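PDB 2DQ0: serine--tRNA ligase from Pyrococcus horikoshii, which catalyses the ATP-dependent attachment of L-serine to tRNA(Ser) and probably also charges tRNA(Sec) with serine. Local coordinates for residues I250-H255 against F302-Q307; E359-G364 against L418-E423; W380-L385 against P397-T402. All coordinates share one frame; numbering follows the deposited sequence.

In the fold
All three contacts lie in the class II catalytic core and reach its mixed, largely antiparallel sheet, but they stand at very different removes from the seryl-adenylate analogue. Contact 1 forms part of the pocket itself, gripping the seryl group and backing the adenine. Contact 3, centred 20 Å away, is joined to it through Gln381, whose NE2 makes a probable hydrogen bond of 3.3 Å with Glu254 OE2; the strands of the two contacts, 301-311 and 398-406, are neighbours in the sheet. Contact 2 is separate, its nearest atoms about 13 Å from contact 1 and about 20 Å from contact 3, although the side chain of Met362 comes within about 8 Å of the ligand.

Contact 1: residues I250-H255 against F302-Q307. With SSA (5'-O-(N-(L-seryl)-sulfamoyl)adenosine), chain G.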
loop_
_atom_site.group_PDB
_atom_site.type_symbol
_atom_site.label_atom_id
_atom_site.label_comp_id
_atom_site.label_asym_id
_atom_site.label_seq_id
_atom_site.Cartn_x
_atom_site.Cartn_y
_atom_site.Cartn_z
ATOM N N ILE A 250 6.235 0.435 -3.112
ATOM C CA ILE A 250 7.528 0.075 -2.572
ATOM C C ILE A 250 7.566 -1.362 -2.091
ATOM O O ILE A 250 6.589 -1.873 -1.555
ATOM C CB ILE A 250 7.926 1.018 -1.414
ATOM C CG1 ILE A 250 6.919 0.917 -0.276
ATOM C CG2 ILE A 250 7.949 2.470 -1.897
ATOM C CD1 ILE A 250 7.367 1.659 0.947
ATOM N N PRO A 251 8.689 -2.051 -2.331
ATOM C CA PRO A 251 8.878 -3.445 -1.914
ATOM C C PRO A 251 9.534 -3.521 -0.551
ATOM O O PRO A 251 9.709 -4.595 0.001
ATOM C CB PRO A 251 9.776 -4.015 -3.012
ATOM C CG PRO A 251 10.624 -2.842 -3.367
ATOM C CD PRO A 251 9.628 -1.703 -3.419
ATOM N N THR A 252 9.883 -2.363 -0.012
ATOM C CA THR A 252 10.548 -2.253 1.283
ATOM C C THR A 252 10.741 -0.771 1.554
ATOM O O THR A 252 10.938 -0.008 0.613
ATOM C CB THR A 252 11.944 -2.911 1.265
ATOM O OG1 THR A 252 12.761 -2.312 2.274
ATOM C CG2 THR A 252 12.607 -2.739 -0.073
ATOM N N ALA A 253 10.690 -0.365 2.823
ATOM C CA ALA A 253 10.846 1.041 3.179
ATOM C C ALA A 253 12.238 1.496 2.775
ATOM O O ALA A 253 12.490 2.690 2.623
ATOM C CB ALA A 253 10.630 1.248 4.684
ATOM N N GLU A 254 13.136 0.526 2.608
ATOM C CA GLU A 254 14.510 0.783 2.181
ATOM C C GLU A 254 14.566 1.775 1.001
ATOM O O GLU A 254 15.270 2.796 1.070
ATOM C CB GLU A 254 15.175 -0.529 1.756
ATOM C CG GLU A 254 16.627 -0.407 1.355
ATOM C CD GLU A 254 17.087 -1.515 0.432
ATOM O OE1 GLU A 254 16.633 -2.669 0.612
ATOM O OE2 GLU A 254 17.922 -1.235 -0.464
ATOM N N HIS A 255 13.826 1.472 -0.069
ATOM C CA HIS A 255 13.805 2.322 -1.269
ATOM C C HIS A 255 13.410 3.781 -1.044
ATOM O O HIS A 255 14.133 4.667 -1.483
ATOM C CB HIS A 255 12.925 1.710 -2.360
ATOM C CG HIS A 255 13.382 0.359 -2.815
ATOM N ND1 HIS A 255 14.515 -0.252 -2.309
ATOM C CD2 HIS A 255 12.893 -0.476 -3.761
ATOM C CE1 HIS A 255 14.705 -1.401 -2.932
ATOM N NE2 HIS A 255 13.736 -1.559 -3.818
ATOM N N PHE A 302 3.242 -7.456 3.085
ATOM C CA PHE A 302 3.662 -7.677 4.461
ATOM C C PHE A 302 4.183 -6.381 5.065
ATOM O O PHE A 302 4.545 -5.422 4.354
ATOM C CB PHE A 302 4.748 -8.748 4.569
ATOM C CG PHE A 302 6.014 -8.420 3.830
ATOM C CD1 PHE A 302 6.130 -8.676 2.467
ATOM C CD2 PHE A 302 7.111 -7.895 4.506
ATOM C CE1 PHE A 302 7.326 -8.419 1.792
ATOM C CE2 PHE A 302 8.316 -7.638 3.839
ATOM C CZ PHE A 302 8.422 -7.900 2.482
ATOM N N HIS A 303 4.219 -6.363 6.386
ATOM C CA HIS A 303 4.684 -5.206 7.130
ATOM C C HIS A 303 6.132 -5.415 7.553
ATOM O O HIS A 303 6.521 -6.528 7.930
ATOM C CB HIS A 303 3.791 -5.020 8.345
ATOM C CG HIS A 303 2.385 -4.670 7.993
ATOM N ND1 HIS A 303 1.323 -4.910 8.838
ATOM C CD2 HIS A 303 1.867 -4.055 6.900
ATOM C CE1 HIS A 303 0.211 -4.461 8.280
ATOM N NE2 HIS A 303 0.513 -3.938 7.103
ATOM N N LYS A 304 6.931 -4.353 7.479
ATOM C CA LYS A 304 8.330 -4.433 7.870
ATOM C C LYS A 304 8.922 -3.167 8.481
ATOM O O LYS A 304 8.790 -2.077 7.947
ATOM C CB LYS A 304 9.184 -4.860 6.677
ATOM C CG LYS A 304 10.643 -5.064 7.026
ATOM C CD LYS A 304 11.402 -5.765 5.892
ATOM C CE LYS A 304 11.255 -5.009 4.566
ATOM N NZ LYS A 304 11.725 -3.588 4.658
ATOM N N VAL A 305 9.559 -3.332 9.631
ATOM C CA VAL A 305 10.231 -2.242 10.315
ATOM C C VAL A 305 11.645 -2.352 9.749
ATOM O O VAL A 305 12.287 -3.399 9.877
ATOM C CB VAL A 305 10.245 -2.476 11.830
ATOM C CG1 VAL A 305 11.092 -1.417 12.533
ATOM C CG2 VAL A 305 8.825 -2.452 12.355
ATOM N N GLU A 306 12.125 -1.279 9.126
ATOM C CA GLU A 306 13.430 -1.288 8.466
ATOM C C GLU A 306 14.500 -0.336 8.992
ATOM O O GLU A 306 14.220 0.821 9.296
ATOM C CB GLU A 306 13.205 -0.988 6.976
ATOM C CG GLU A 306 14.459 -0.868 6.137
ATOM C CD GLU A 306 14.917 -2.199 5.612
ATOM O OE1 GLU A 306 14.526 -3.223 6.201
ATOM O OE2 GLU A 306 15.670 -2.219 4.615
ATOM N N GLN A 307 15.736 -0.829 9.059
ATOM C CA GLN A 307 16.883 -0.020 9.485
ATOM C C GLN A 307 17.573 0.491 8.226
ATOM O O GLN A 307 17.841 -0.288 7.307
ATOM C CB GLN A 307 17.937 -0.854 10.228
ATOM C CG GLN A 307 17.561 -1.479 11.560
ATOM C CD GLN A 307 18.687 -2.361 12.067
ATOM O OE1 GLN A 307 18.614 -3.600 12.023
ATOM N NE2 GLN A 307 19.754 -1.727 12.523
HETATM N N10 SSA G . 15.534 -3.736 2.511
HETATM C CA SSA G . 16.091 -5.082 2.735
HETATM C CB SSA G . 16.374 -5.317 4.194
HETATM O OG SSA G . 15.176 -5.480 4.961
HETATM C C9 SSA G . 15.171 -6.203 2.264
HETATM O O9 SSA G . 14.030 -5.966 1.877
HETATM N N8 SSA G . 15.678 -7.442 2.277
HETATM S S1 SSA G . 14.766 -8.695 1.848
HETATM O O1S SSA G . 14.417 -8.460 0.454
HETATM O O2S SSA G . 15.518 -9.885 2.226
HETATM O "O5'" SSA G . 13.482 -8.548 2.736
HETATM C "C5'" SSA G . 13.615 -8.518 4.144
HETATM C "C4'" SSA G . 12.761 -9.553 4.806
HETATM O "O4'" SSA G . 11.367 -9.320 4.525
HETATM C "C3'" SSA G . 12.967 -11.005 4.423
HETATM O "O3'" SSA G . 14.116 -11.512 5.070
HETATM C "C2'" SSA G . 11.703 -11.599 5.018
HETATM O "O2'" SSA G . 11.706 -11.685 6.423
HETATM C "C1'" SSA G . 10.670 -10.558 4.567
HETATM N N9 SSA G . 10.136 -10.785 3.228
HETATM C C8 SSA G . 10.722 -10.549 1.994
HETATM N N7 SSA G . 9.959 -10.872 0.981
HETATM C C5 SSA G . 8.799 -11.356 1.578
HETATM C C6 SSA G . 7.592 -11.881 1.045
HETATM N N6 SSA G . 7.363 -11.997 -0.260
HETATM N N1 SSA G . 6.614 -12.267 1.922
HETATM C C2 SSA G . 6.848 -12.136 3.246
HETATM N N3 SSA G . 7.953 -11.660 3.865
HETATM C C4 SSA G . 8.897 -11.299 2.966
HETATM O O HOH W 1 9.223 -1.519 5.195
#
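Ala253 sits opposite Glu306, their CA atoms 6.3 Å apart, where the loop entering helix 254-259 runs nearly alongside strand 301-311; the two backbones run within 12° of each other. This strand is the second of the antiparallel pair in class II motif 2. Ala253, pointing toward it, has only a methyl group to fit against Glu306 CB, so loop and strand stay close. Thr252 OG1 accepts from Glu254 N at 2.9 Å, capping the helix start, and also from Lys304 NZ across the contact. The lysine reaches it by leaving the strand with CG anti to the backbone N (chi1 -176°) and then bending at its last two torsions, which brings NZ back to Glu306 OE1, 3.2 Å away, in a salt bridge. A water bridges Ala253 N and Lys304 O.

Glu254 and Glu306 converge on the ligand from the two segments, their carboxylate planes only 14° apart. Glu306 OE2 accepts from the seryl amino nitrogen N10 at 2.6 Å; Glu254 OE1 does too, at a distance modelled too short to be taken literally, and Thr252 OG1 adds a weak third bond. Glu306 OE1 takes the seryl hydroxyl OG at 2.7 Å. At the other end of the pocket the adenine lies over one face of the Phe302 ring, with C4 3.4 Å above its plane, a flat apolar surface suited to a purine.

The chemistry implies recognition of serine by both its amino and hydroxyl groups, which Glu306 reads together; the amino group, probably an ammonium, would balance the two carboxylates, while Lys304 probably steadies Glu306 alone.

Contact 2: residues E359-G364 against L418-E423; sequences EAWMPG and LENHQE
Class II motif 3 ends in helix 410-420, and here the last turn of that helix, at Glu419 and Asn420, meets Trp361, Met362 and Pro363 where strand 354-362 of the catalytic sheet runs out. The principal bond is Asn420 ND2 to Trp361 O, 2.8 Å long with an N-H...O angle of 156°. The donor approaches almost in line with the C=O bond, and the oxygen lies close to the amide plane. Asn420 is placed for this by its first torsion, CG anti to its own carbonyl carbon (chi1 -81°), and the same ND2 also donates to Ala416 O within the helix. A short carboxamide thus serves a strand end and a helix turn at once; an alanine here would probably leave Trp361 O without its donor and open a gap beside the proline ring.

That ring, of Pro363, points toward the helix and crosses the Asn420 side chain at about a right angle. Its CD and CG edge lies against OD1, while CB rests 3.3 Å from Glu419 O. Proline suits the spot: its rigid ring, with no N-H, presents C-H groups to these oxygens as the chain leaves the strand.

The buried Glu419 extends toward Met362 and Gly364. OE1 lies 3.3 Å from Met362 CB and accepts from Gln365 N, and OE2 accepts from His162 N, so backbone N-H groups meet both carboxylate oxygens. Gly364 passes just beside this group. Beyond the helix end, Gln422 folds back, and its NE2 donates to Glu419 O at 3.1 Å with an N-H...O angle of 170°.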
loop_
_atom_site.group_PDB
_atom_site.type_symbol
_atom_site.label_atom_id
_atom_site.label_comp_id
_atom_site.label_asym_id
_atom_site.label_seq_id
_atom_site.Cartn_x
_atom_site.Cartn_y
_atom_site.Cartn_z
ATOM N N GLU A 359 18.562 -16.549 9.614
ATOM C CA GLU A 359 17.645 -17.629 9.256
ATOM C C GLU A 359 17.212 -18.270 10.541
ATOM O O GLU A 359 18.031 -18.843 11.252
ATOM C CB GLU A 359 18.321 -18.667 8.364
ATOM C CG GLU A 359 18.684 -18.148 6.968
ATOM C CD GLU A 359 19.622 -19.089 6.214
ATOM O OE1 GLU A 359 19.901 -18.857 5.018
ATOM O OE2 GLU A 359 20.093 -20.069 6.823
ATOM N N ALA A 360 15.926 -18.142 10.855
ATOM C CA ALA A 360 15.367 -18.714 12.085
ATOM C C ALA A 360 15.066 -20.159 11.907
ATOM O O ALA A 360 14.704 -20.598 10.824
ATOM C CB ALA A 360 14.089 -18.015 12.490
ATOM N N TRP A 361 15.223 -20.893 12.994
ATOM C CA TRP A 361 14.922 -22.301 13.008
ATOM C C TRP A 361 13.389 -22.369 13.013
ATOM O O TRP A 361 12.733 -21.689 13.798
ATOM C CB TRP A 361 15.490 -22.957 14.278
ATOM C CG TRP A 361 15.066 -24.382 14.350
ATOM C CD1 TRP A 361 14.214 -24.946 15.258
ATOM C CD2 TRP A 361 15.362 -25.399 13.388
ATOM N NE1 TRP A 361 13.953 -26.255 14.919
ATOM C CE2 TRP A 361 14.645 -26.561 13.773
ATOM C CE3 TRP A 361 16.160 -25.441 12.238
ATOM C CZ2 TRP A 361 14.705 -27.762 13.040
ATOM C CZ3 TRP A 361 16.223 -26.628 11.510
ATOM C CH2 TRP A 361 15.497 -27.775 11.917
ATOM N N MET A 362 12.815 -23.173 12.133
ATOM C CA MET A 362 11.368 -23.286 12.073
ATOM C C MET A 362 10.985 -24.712 12.441
ATOM O O MET A 362 10.924 -25.610 11.597
ATOM C CB MET A 362 10.875 -22.924 10.662
ATOM C CG MET A 362 11.250 -21.503 10.208
ATOM S SD MET A 362 10.400 -20.160 11.151
ATOM C CE MET A 362 10.745 -18.747 10.092
ATOM N N PRO A 363 10.722 -24.941 13.730
ATOM C CA PRO A 363 10.350 -26.274 14.207
ATOM C C PRO A 363 9.443 -27.091 13.278
ATOM O O PRO A 363 9.725 -28.252 13.006
ATOM C CB PRO A 363 9.713 -25.980 15.560
ATOM C CG PRO A 363 10.521 -24.786 16.041
ATOM C CD PRO A 363 10.623 -23.935 14.805
ATOM N N GLY A 364 8.361 -26.485 12.797
ATOM C CA GLY A 364 7.436 -27.182 11.917
ATOM C C GLY A 364 8.011 -27.563 10.565
ATOM O O GLY A 364 7.824 -28.674 10.092
ATOM N N LEU A 418 5.019 -18.556 15.872
ATOM C CA LEU A 418 4.022 -19.629 15.937
ATOM C C LEU A 418 4.698 -21.001 15.951
ATOM O O LEU A 418 4.340 -21.879 16.737
ATOM C CB LEU A 418 3.049 -19.563 14.748
ATOM C CG LEU A 418 2.078 -18.380 14.644
ATOM C CD1 LEU A 418 1.209 -18.484 13.393
ATOM C CD2 LEU A 418 1.206 -18.377 15.881
ATOM N N GLU A 419 5.680 -21.187 15.082
ATOM C CA GLU A 419 6.332 -22.468 15.022
ATOM C C GLU A 419 7.272 -22.747 16.180
ATOM O O GLU A 419 7.374 -23.877 16.613
ATOM C CB GLU A 419 7.032 -22.651 13.660
ATOM C CG GLU A 419 6.029 -23.024 12.548
ATOM C CD GLU A 419 6.650 -23.424 11.197
ATOM O OE1 GLU A 419 7.812 -23.907 11.159
ATOM O OE2 GLU A 419 5.943 -23.284 10.161
ATOM N N ASN A 420 7.908 -21.719 16.723
ATOM C CA ASN A 420 8.848 -21.919 17.821
ATOM C C ASN A 420 8.260 -21.911 19.225
ATOM O O ASN A 420 8.887 -22.425 20.156
ATOM C CB ASN A 420 9.958 -20.877 17.747
ATOM C CG ASN A 420 11.025 -21.244 16.745
ATOM O OD1 ASN A 420 11.742 -22.226 16.923
ATOM N ND2 ASN A 420 11.134 -20.462 15.675
ATOM N N HIS A 421 7.069 -21.341 19.394
ATOM C CA HIS A 421 6.471 -21.284 20.720
ATOM C C HIS A 421 5.146 -22.042 20.826
ATOM O O HIS A 421 4.335 -21.761 21.728
ATOM C CB HIS A 421 6.260 -19.828 21.164
ATOM C CG HIS A 421 7.520 -19.018 21.242
ATOM N ND1 HIS A 421 8.511 -19.266 22.163
ATOM C CD2 HIS A 421 7.928 -17.936 20.540
ATOM C CE1 HIS A 421 9.473 -18.370 22.033
ATOM N NE2 HIS A 421 9.144 -17.551 21.054
ATOM N N GLN A 422 4.928 -22.992 19.917
ATOM C CA GLN A 422 3.706 -23.795 19.944
ATOM C C GLN A 422 3.830 -24.927 20.964
ATOM O O GLN A 422 4.925 -25.351 21.303
ATOM C CB GLN A 422 3.451 -24.433 18.589
ATOM C CG GLN A 422 4.516 -25.441 18.208
ATOM C CD GLN A 422 4.232 -26.071 16.871
ATOM O OE1 GLN A 422 3.220 -26.751 16.701
ATOM N NE2 GLN A 422 5.119 -25.841 15.901
ATOM N N GLU A 423 2.689 -25.413 21.428
ATOM C CA GLU A 423 2.625 -26.503 22.375
ATOM C C GLU A 423 1.883 -27.603 21.616
ATOM O O GLU A 423 1.415 -27.358 20.492
ATOM C CB GLU A 423 1.875 -26.049 23.637
ATOM C CG GLU A 423 2.715 -25.137 24.551
ATOM C CD GLU A 423 1.901 -24.451 25.669
ATOM O OE1 GLU A 423 0.647 -24.544 25.663
ATOM O OE2 GLU A 423 2.521 -23.805 26.553
#

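Contact 3: residues W380-L385 against P397-T402; sequences WQARRL and PRYVHT
Tyr399 leans toward Ala382 and Arg383, and its ring fills the angle between them. Its CB begins the contact 4.1 Å from the methyl CB of Ala382. With CG anti to the carbonyl carbon (chi1 -71°), the ring swings toward the short, weakly bonded helix at about 382-385. CD1 and CE1 then run past the carbonyl oxygen of Ala382, each 3.5 Å from it. CE1 also approaches Arg383 CA, which stands over the ring face in a CH-pi contact, 4.0 Å from the ring centroid and 27° off its normal. Over the same face, at the ring's other edge, CD2 and CE2 meet the guanidinium, CE2 lying 3.4 Å from Arg383 NH2. CZ and OH reach the arginine CG, so that Arg383 spans one face of the ring from CA to its tip.

The guanidinium is not stacked flat on the ring: the two planes are 54° apart. The chain bends at chi3 to bring it there, and its NH1 is taken up by a salt bridge to Asp379.

In the class II catalytic core, this packing sets the helix against strand 398-406, which is antiparallel to strands 301-311 and 387-390. Alanine suits position 382 because its bare methyl can touch Val400 CG2 at 3.8 Å while the Ala382 backbone stays close beside the tyrosine ring.

Further along the strand, Thr402 OG1 donates to Gln381 OE1 at 2.7 Å, approaching slightly out of the carbonyl plane. The opposite end of that amide, Gln381 NE2, donates to Ser229 O and probably to Glu254 OE2, a second-shell contact to the serine pocket.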
loop_
_atom_site.group_PDB
_atom_site.type_symbol
_atom_site.label_atom_id
_atom_site.label_comp_id
_atom_site.label_asym_id
_atom_site.label_seq_id
_atom_site.Cartn_x
_atom_site.Cartn_y
_atom_site.Cartn_z
ATOM N N TRP A 380 26.978 2.098 -4.056
ATOM C CA TRP A 380 26.197 1.682 -5.231
ATOM C C TRP A 380 24.910 2.467 -5.439
ATOM O O TRP A 380 24.557 2.783 -6.572
ATOM C CB TRP A 380 25.857 0.199 -5.135
ATOM C CG TRP A 380 25.492 -0.462 -6.454
ATOM C CD1 TRP A 380 26.353 -0.968 -7.369
ATOM C CD2 TRP A 380 24.174 -0.685 -6.980
ATOM N NE1 TRP A 380 25.669 -1.492 -8.434
ATOM C CE2 TRP A 380 24.327 -1.331 -8.224
ATOM C CE3 TRP A 380 22.882 -0.399 -6.522
ATOM C CZ2 TRP A 380 23.236 -1.699 -9.024
ATOM C CZ3 TRP A 380 21.795 -0.762 -7.315
ATOM C CH2 TRP A 380 21.983 -1.408 -8.555
ATOM N N GLN A 381 24.198 2.759 -4.351
ATOM C CA GLN A 381 22.952 3.507 -4.446
ATOM C C GLN A 381 23.279 4.983 -4.507
ATOM O O GLN A 381 22.694 5.732 -5.305
ATOM C CB GLN A 381 22.046 3.213 -3.239
ATOM C CG GLN A 381 21.739 1.737 -3.074
ATOM C CD GLN A 381 20.745 1.463 -1.982
ATOM O OE1 GLN A 381 20.935 1.853 -0.825
ATOM N NE2 GLN A 381 19.671 0.774 -2.337
ATOM N N ALA A 382 24.224 5.390 -3.662
ATOM C CA ALA A 382 24.666 6.779 -3.607
ATOM C C ALA A 382 25.061 7.290 -4.981
ATOM O O ALA A 382 24.700 8.399 -5.364
ATOM C CB ALA A 382 25.836 6.922 -2.658
ATOM N N ARG A 383 25.787 6.483 -5.739
ATOM C CA ARG A 383 26.213 6.928 -7.058
ATOM C C ARG A 383 25.031 7.059 -8.013
ATOM O O ARG A 383 25.091 7.835 -8.955
ATOM C CB ARG A 383 27.261 5.965 -7.618
ATOM C CG ARG A 383 28.207 6.561 -8.656
ATOM C CD ARG A 383 29.378 5.608 -8.934
ATOM N NE ARG A 383 30.313 5.505 -7.807
ATOM C CZ ARG A 383 31.358 6.315 -7.624
ATOM N NH1 ARG A 383 32.152 6.144 -6.574
ATOM N NH2 ARG A 383 31.624 7.295 -8.491
ATOM N N ARG A 384 23.951 6.320 -7.760
ATOM C CA ARG A 384 22.771 6.381 -8.626
ATOM C C ARG A 384 21.867 7.525 -8.241
ATOM O O ARG A 384 21.391 8.265 -9.086
ATOM C CB ARG A 384 21.959 5.080 -8.553
ATOM C CG ARG A 384 22.621 3.879 -9.202
ATOM C CD ARG A 384 22.202 2.566 -8.529
ATOM N NE ARG A 384 21.156 1.861 -9.265
ATOM C CZ ARG A 384 21.367 1.121 -10.347
ATOM N NH1 ARG A 384 20.340 0.528 -10.947
ATOM N NH2 ARG A 384 22.599 0.960 -10.819
ATOM N N LEU A 385 21.626 7.667 -6.950
ATOM C CA LEU A 385 20.749 8.715 -6.458
ATOM C C LEU A 385 21.459 10.046 -6.225
ATOM O O LEU A 385 20.839 11.016 -5.789
ATOM C CB LEU A 385 20.087 8.240 -5.170
ATOM C CG LEU A 385 19.273 6.970 -5.403
ATOM C CD1 LEU A 385 18.778 6.390 -4.073
ATOM C CD2 LEU A 385 18.124 7.313 -6.348
ATOM N N PRO A 397 32.858 17.030 -2.960
ATOM C CA PRO A 397 31.895 16.149 -2.301
ATOM C C PRO A 397 32.124 14.696 -2.723
ATOM O O PRO A 397 32.388 14.402 -3.892
ATOM C CB PRO A 397 30.546 16.709 -2.757
ATOM C CG PRO A 397 30.855 17.310 -4.093
ATOM C CD PRO A 397 32.175 17.988 -3.848
ATOM N N ARG A 398 32.052 13.797 -1.748
ATOM C CA ARG A 398 32.243 12.375 -1.997
ATOM C C ARG A 398 30.951 11.599 -1.709
ATOM O O ARG A 398 30.130 12.015 -0.881
ATOM C CB ARG A 398 33.364 11.828 -1.112
ATOM C CG ARG A 398 34.712 12.482 -1.311
ATOM C CD ARG A 398 35.745 11.808 -0.413
ATOM N NE ARG A 398 35.463 12.000 1.008
ATOM C CZ ARG A 398 35.541 11.039 1.932
ATOM N NH1 ARG A 398 35.267 11.324 3.202
ATOM N NH2 ARG A 398 35.873 9.789 1.599
ATOM N N TYR A 399 30.782 10.473 -2.400
ATOM C CA TYR A 399 29.605 9.631 -2.220
ATOM C C TYR A 399 29.575 9.010 -0.833
ATOM O O TYR A 399 30.598 8.670 -0.250
ATOM C CB TYR A 399 29.557 8.543 -3.300
ATOM C CG TYR A 399 29.229 9.107 -4.662
ATOM C CD1 TYR A 399 27.949 9.589 -4.942
ATOM C CD2 TYR A 399 30.200 9.198 -5.659
ATOM C CE1 TYR A 399 27.645 10.139 -6.183
ATOM C CE2 TYR A 399 29.905 9.750 -6.905
ATOM C CZ TYR A 399 28.625 10.210 -7.157
ATOM O OH TYR A 399 28.295 10.677 -8.406
ATOM N N VAL A 400 28.380 8.901 -0.291
ATOM C CA VAL A 400 28.191 8.332 1.031
ATOM C C VAL A 400 28.048 6.823 0.866
ATOM O O VAL A 400 28.044 6.284 -0.255
ATOM C CB VAL A 400 26.888 8.886 1.647
ATOM C CG1 VAL A 400 26.831 10.432 1.492
ATOM C CG2 VAL A 400 25.681 8.268 0.925
ATOM N N HIS A 401 27.970 6.121 1.978
ATOM C CA HIS A 401 27.749 4.687 1.888
ATOM C C HIS A 401 26.365 4.464 2.465
ATOM O O HIS A 401 25.960 5.157 3.396
ATOM C CB HIS A 401 28.795 3.892 2.671
ATOM C CG HIS A 401 30.013 3.557 1.871
ATOM N ND1 HIS A 401 30.940 2.620 2.281
ATOM C CD2 HIS A 401 30.443 4.015 0.667
ATOM C CE1 HIS A 401 31.883 2.512 1.359
ATOM N NE2 HIS A 401 31.605 3.345 0.370
ATOM N N THR A 402 25.616 3.540 1.890
ATOM C CA THR A 402 24.287 3.266 2.409
ATOM C C THR A 402 24.210 1.834 2.873
ATOM O O THR A 402 24.856 0.948 2.317
ATOM C CB THR A 402 23.176 3.500 1.348
ATOM O OG1 THR A 402 23.349 2.599 0.247
ATOM C CG2 THR A 402 23.224 4.917 0.845
#